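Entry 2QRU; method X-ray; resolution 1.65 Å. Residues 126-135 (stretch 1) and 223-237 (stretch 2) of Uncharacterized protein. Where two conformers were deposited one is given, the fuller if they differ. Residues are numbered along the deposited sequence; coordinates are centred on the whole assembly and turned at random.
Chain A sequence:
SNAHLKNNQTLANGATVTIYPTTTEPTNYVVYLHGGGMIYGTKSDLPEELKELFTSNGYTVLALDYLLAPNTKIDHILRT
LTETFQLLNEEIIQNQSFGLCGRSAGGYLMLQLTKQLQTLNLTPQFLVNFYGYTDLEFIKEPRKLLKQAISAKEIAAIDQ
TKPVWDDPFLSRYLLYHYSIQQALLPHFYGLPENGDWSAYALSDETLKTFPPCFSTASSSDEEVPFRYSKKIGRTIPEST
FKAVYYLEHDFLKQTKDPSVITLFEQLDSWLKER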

# COMPACT_ATOMS: atom_id res chain seq x y z
N PHE A 126 -13.73 -5.65 1.18
CA PHE A 126 -13.57 -4.24 1.52
C PHE A 126 -12.13 -3.82 1.35
O PHE A 126 -11.22 -4.68 1.22
CB PHE A 126 -14.02 -3.99 2.95
CG PHE A 126 -13.19 -4.72 3.98
CD1 PHE A 126 -12.00 -4.15 4.49
CD2 PHE A 126 -13.61 -5.97 4.44
CE1 PHE A 126 -11.22 -4.85 5.45
CE2 PHE A 126 -12.86 -6.67 5.37
CZ PHE A 126 -11.65 -6.12 5.89
N LEU A 127 -11.92 -2.52 1.39
CA LEU A 127 -10.61 -1.92 1.16
C LEU A 127 -10.31 -0.88 2.23
O LEU A 127 -11.27 -0.21 2.69
CB LEU A 127 -10.60 -1.21 -0.19
CG LEU A 127 -11.03 -2.01 -1.45
CD1 LEU A 127 -11.12 -1.04 -2.63
CD2 LEU A 127 -9.98 -3.13 -1.67
N VAL A 128 -9.06 -0.73 2.66
CA VAL A 128 -8.72 0.32 3.62
C VAL A 128 -7.52 1.06 3.04
O VAL A 128 -6.47 0.46 2.79
CB VAL A 128 -8.39 -0.28 5.03
CG1 VAL A 128 -7.97 0.83 6.01
CG2 VAL A 128 -9.58 -1.10 5.59
N ASN A 129 -7.72 2.32 2.71
CA ASN A 129 -6.71 3.17 2.09
C ASN A 129 -6.16 4.18 3.10
O ASN A 129 -6.90 5.06 3.55
CB ASN A 129 -7.36 3.98 0.97
CG ASN A 129 -6.43 5.03 0.45
OD1 ASN A 129 -5.31 4.70 0.07
ND2 ASN A 129 -6.88 6.28 0.41
N PHE A 130 -4.87 4.06 3.41
CA PHE A 130 -4.12 5.09 4.15
C PHE A 130 -3.33 5.89 3.13
O PHE A 130 -2.28 5.42 2.66
CB PHE A 130 -3.20 4.42 5.16
CG PHE A 130 -3.93 3.95 6.37
CD1 PHE A 130 -4.13 4.85 7.44
CD2 PHE A 130 -4.38 2.66 6.47
CE1 PHE A 130 -4.85 4.43 8.60
CE2 PHE A 130 -5.07 2.23 7.60
CZ PHE A 130 -5.32 3.10 8.67
N TYR A 131 -3.88 7.06 2.75
CA TYR A 131 -3.19 8.08 1.94
C TYR A 131 -2.48 7.52 0.68
O TYR A 131 -1.35 7.90 0.33
CB TYR A 131 -2.30 8.98 2.81
CG TYR A 131 -1.51 8.27 3.89
CD1 TYR A 131 -0.30 7.66 3.61
CD2 TYR A 131 -2.00 8.21 5.20
CE1 TYR A 131 0.44 7.00 4.63
CE2 TYR A 131 -1.28 7.54 6.21
CZ TYR A 131 -0.07 6.95 5.92
OH TYR A 131 0.65 6.34 6.98
N GLY A 132 -3.20 6.64 -0.01
CA GLY A 132 -2.75 6.15 -1.32
C GLY A 132 -3.21 7.08 -2.44
O GLY A 132 -3.57 8.26 -2.23
N TYR A 133 -3.24 6.52 -3.66
CA TYR A 133 -3.51 7.29 -4.87
C TYR A 133 -3.97 6.37 -5.98
O TYR A 133 -3.75 5.15 -5.89
CB TYR A 133 -2.30 8.10 -5.26
CG TYR A 133 -0.95 7.45 -5.06
CD1 TYR A 133 -0.26 7.56 -3.84
CD2 TYR A 133 -0.32 6.77 -6.13
CE1 TYR A 133 1.01 6.97 -3.66
CE2 TYR A 133 0.93 6.18 -5.93
CZ TYR A 133 1.60 6.31 -4.72
OH TYR A 133 2.86 5.76 -4.53
N THR A 134 -4.59 6.95 -7.02
CA THR A 134 -5.28 6.18 -8.05
C THR A 134 -4.54 6.31 -9.40
O THR A 134 -4.87 5.61 -10.35
CB THR A 134 -6.73 6.70 -8.24
OG1 THR A 134 -6.68 8.13 -8.38
CG2 THR A 134 -7.61 6.33 -7.03
N ASP A 135 -3.57 7.20 -9.45
CA ASP A 135 -2.74 7.41 -10.64
C ASP A 135 -1.42 8.01 -10.18
O ASP A 135 -1.23 8.28 -8.99
CB ASP A 135 -3.49 8.24 -11.70
CG ASP A 135 -3.73 9.68 -11.28
OD1 ASP A 135 -2.76 10.34 -10.84
OD2 ASP A 135 -4.88 10.16 -11.42
N GLU A 223 3.29 14.94 0.27
CA GLU A 223 3.84 13.87 -0.59
C GLU A 223 2.81 13.30 -1.60
O GLU A 223 3.18 12.95 -2.72
CB GLU A 223 4.43 12.76 0.28
CG GLU A 223 5.41 13.27 1.34
CD GLU A 223 6.14 12.17 2.08
OE1 GLU A 223 6.35 11.09 1.50
OE2 GLU A 223 6.53 12.39 3.25
N VAL A 224 1.55 13.22 -1.19
CA VAL A 224 0.44 12.83 -2.06
C VAL A 224 -0.72 13.80 -1.79
O VAL A 224 -1.13 13.94 -0.63
CB VAL A 224 -0.05 11.38 -1.70
CG1 VAL A 224 -1.26 10.97 -2.56
CG2 VAL A 224 1.11 10.36 -1.79
N PRO A 225 -1.23 14.49 -2.84
CA PRO A 225 -2.35 15.41 -2.61
C PRO A 225 -3.53 14.64 -2.02
O PRO A 225 -3.92 13.59 -2.56
CB PRO A 225 -2.66 15.96 -4.02
CG PRO A 225 -1.39 15.71 -4.81
CD PRO A 225 -0.79 14.49 -4.26
N PHE A 226 -4.10 15.14 -0.92
CA PHE A 226 -5.15 14.34 -0.25
C PHE A 226 -6.47 14.28 -1.02
O PHE A 226 -7.35 13.48 -0.68
CB PHE A 226 -5.30 14.67 1.26
CG PHE A 226 -6.21 15.83 1.59
CD1 PHE A 226 -6.14 17.06 0.91
CD2 PHE A 226 -7.10 15.70 2.65
CE1 PHE A 226 -6.98 18.13 1.31
CE2 PHE A 226 -7.92 16.77 3.08
CZ PHE A 226 -7.88 17.96 2.39
N ARG A 227 -6.56 15.04 -2.12
CA ARG A 227 -7.70 14.85 -3.03
C ARG A 227 -7.80 13.38 -3.48
O ARG A 227 -8.90 12.89 -3.85
CB ARG A 227 -7.61 15.78 -4.24
CG ARG A 227 -6.37 15.54 -5.11
CD ARG A 227 -6.46 16.28 -6.48
NE ARG A 227 -5.26 16.02 -7.28
CZ ARG A 227 -5.09 14.94 -8.08
NH1 ARG A 227 -6.06 14.01 -8.22
NH2 ARG A 227 -3.94 14.80 -8.76
N TYR A 228 -6.67 12.68 -3.54
CA TYR A 228 -6.75 11.27 -3.98
C TYR A 228 -7.59 10.45 -3.00
O TYR A 228 -8.44 9.65 -3.42
CB TYR A 228 -5.37 10.65 -4.07
CG TYR A 228 -4.68 11.03 -5.38
CD1 TYR A 228 -5.05 10.44 -6.59
CD2 TYR A 228 -3.68 11.99 -5.39
CE1 TYR A 228 -4.42 10.80 -7.83
CE2 TYR A 228 -3.03 12.35 -6.62
CZ TYR A 228 -3.42 11.75 -7.83
OH TYR A 228 -2.76 12.11 -9.03
N SER A 229 -7.28 10.60 -1.71
CA SER A 229 -8.04 9.84 -0.72
C SER A 229 -9.49 10.30 -0.64
O SER A 229 -10.36 9.50 -0.32
CB SER A 229 -7.33 9.88 0.64
OG SER A 229 -6.12 9.12 0.57
N LYS A 230 -9.76 11.57 -0.90
CA LYS A 230 -11.19 12.00 -1.02
C LYS A 230 -11.88 11.23 -2.14
O LYS A 230 -12.97 10.71 -1.94
CB LYS A 230 -11.32 13.49 -1.35
CG LYS A 230 -10.89 14.35 -0.18
CD LYS A 230 -10.93 15.80 -0.59
CE LYS A 230 -10.51 16.70 0.53
NZ LYS A 230 -10.26 18.12 0.05
N LYS A 231 -11.25 11.20 -3.32
CA LYS A 231 -11.83 10.49 -4.45
C LYS A 231 -12.04 9.02 -4.09
O LYS A 231 -13.09 8.43 -4.37
CB LYS A 231 -10.93 10.62 -5.70
CG LYS A 231 -11.45 9.81 -6.89
CD LYS A 231 -10.97 10.34 -8.23
CE LYS A 231 -9.49 10.08 -8.40
NZ LYS A 231 -9.13 10.44 -9.81
N ILE A 232 -11.02 8.41 -3.48
CA ILE A 232 -11.08 7.00 -3.14
C ILE A 232 -12.24 6.71 -2.16
O ILE A 232 -12.95 5.70 -2.33
CB ILE A 232 -9.71 6.49 -2.57
CG1 ILE A 232 -8.64 6.47 -3.66
CG2 ILE A 232 -9.84 5.10 -1.97
CD1 ILE A 232 -7.18 6.52 -3.07
N GLY A 233 -12.46 7.58 -1.19
CA GLY A 233 -13.53 7.32 -0.22
C GLY A 233 -14.90 7.79 -0.64
O GLY A 233 -15.90 7.52 0.04
N ARG A 234 -14.98 8.50 -1.77
CA ARG A 234 -16.24 9.14 -2.20
C ARG A 234 -16.73 8.58 -3.55
O ARG A 234 -17.94 8.46 -3.79
CB ARG A 234 -16.10 10.67 -2.23
CG ARG A 234 -16.06 11.24 -0.84
CD ARG A 234 -15.63 12.69 -0.83
NE ARG A 234 -15.61 13.21 0.53
CZ ARG A 234 -15.15 14.41 0.88
NH1 ARG A 234 -14.62 15.23 -0.03
NH2 ARG A 234 -15.22 14.82 2.15
N THR A 235 -15.79 8.22 -4.41
CA THR A 235 -16.17 7.73 -5.74
C THR A 235 -16.47 6.24 -5.70
O THR A 235 -17.38 5.76 -6.39
CB THR A 235 -15.06 8.06 -6.75
OG1 THR A 235 -14.96 9.50 -6.81
CG2 THR A 235 -15.43 7.54 -8.14
N ILE A 236 -15.70 5.52 -4.89
CA ILE A 236 -16.06 4.11 -4.63
C ILE A 236 -17.39 4.13 -3.86
O ILE A 236 -17.51 4.86 -2.88
CB ILE A 236 -14.95 3.40 -3.83
CG1 ILE A 236 -13.63 3.45 -4.63
CG2 ILE A 236 -15.39 1.97 -3.49
CD1 ILE A 236 -12.44 2.75 -3.96
N PRO A 237 -18.41 3.37 -4.30
CA PRO A 237 -19.70 3.43 -3.57
C PRO A 237 -19.65 2.93 -2.12
O PRO A 237 -18.78 2.10 -1.77
CB PRO A 237 -20.62 2.49 -4.37
CG PRO A 237 -20.00 2.43 -5.71
CD PRO A 237 -18.53 2.47 -5.48
O HOH W 1 -4.30 10.50 -0.77
O HOH W 2 -7.10 8.57 -11.08
O HOH W 3 -5.57 12.64 -10.70

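The shortest polar contact joins the ends of two side chains: the phenol of Tyr-228 donates a hydrogen bond from OH to Asp-135 OD1 at 2.5 Å, as expected of a hydroxyl facing a carboxylate. The carboxylate approaches near the plane of the ring. Its other oxygen is served by solvent: water 3 donates to Asp-135 OD2 (2.7 Å) and accepts from Arg-227 NH1 (2.9 Å), while water 2 links Asp-135 OD2, Thr-134 OG1 and Lys-231 NZ. Lys-231 NZ lies 4.6 Å from Asp-135 OD2, beyond a salt bridge, so water mediates between these opposite charges.

A second polar site centres on Asn-129. Its amide works in two directions: ND2 donates to Ser-229 OG across the interface (2.9 Å), and OD1 accepts from the backbone N of Gly-132 (2.9 Å), tying the turn back to the strand. Gly-132 suits this position, since a CB there would clash with Asn-129 OD1. Water 1 extends the network, bonding Ser-229 OG at 2.6 Å and donating to Gly-132 O at 2.8 Å. By contrast, Tyr-131 O is buried without a polar partner and has Val-224 CG2 4.1 Å away.

These contacts set the helix of residues 227-235 against the end of strand 127-130 and the loop that follows it. The backbones come close at Tyr-133 and Tyr-228, whose CA atoms are 5.2 Å apart. Here Tyr-133 CB sits over one face of the Tyr-228 ring, 4.0 Å from its centroid, in a CH-pi contact. One helical turn on, Ile-232 packs its CG1 against Thr-134 CG2 (3.5 Å). Alternation along the strand points Leu-127 and Asn-129 toward stretch 2 and Val-128 and Phe-130 away. Packing continues beyond the helix at both ends, with Val-224 CG2 3.7 Å from Tyr-133 CD1 and Ile-236 CD1 4.2 Å from Leu-127 CD1.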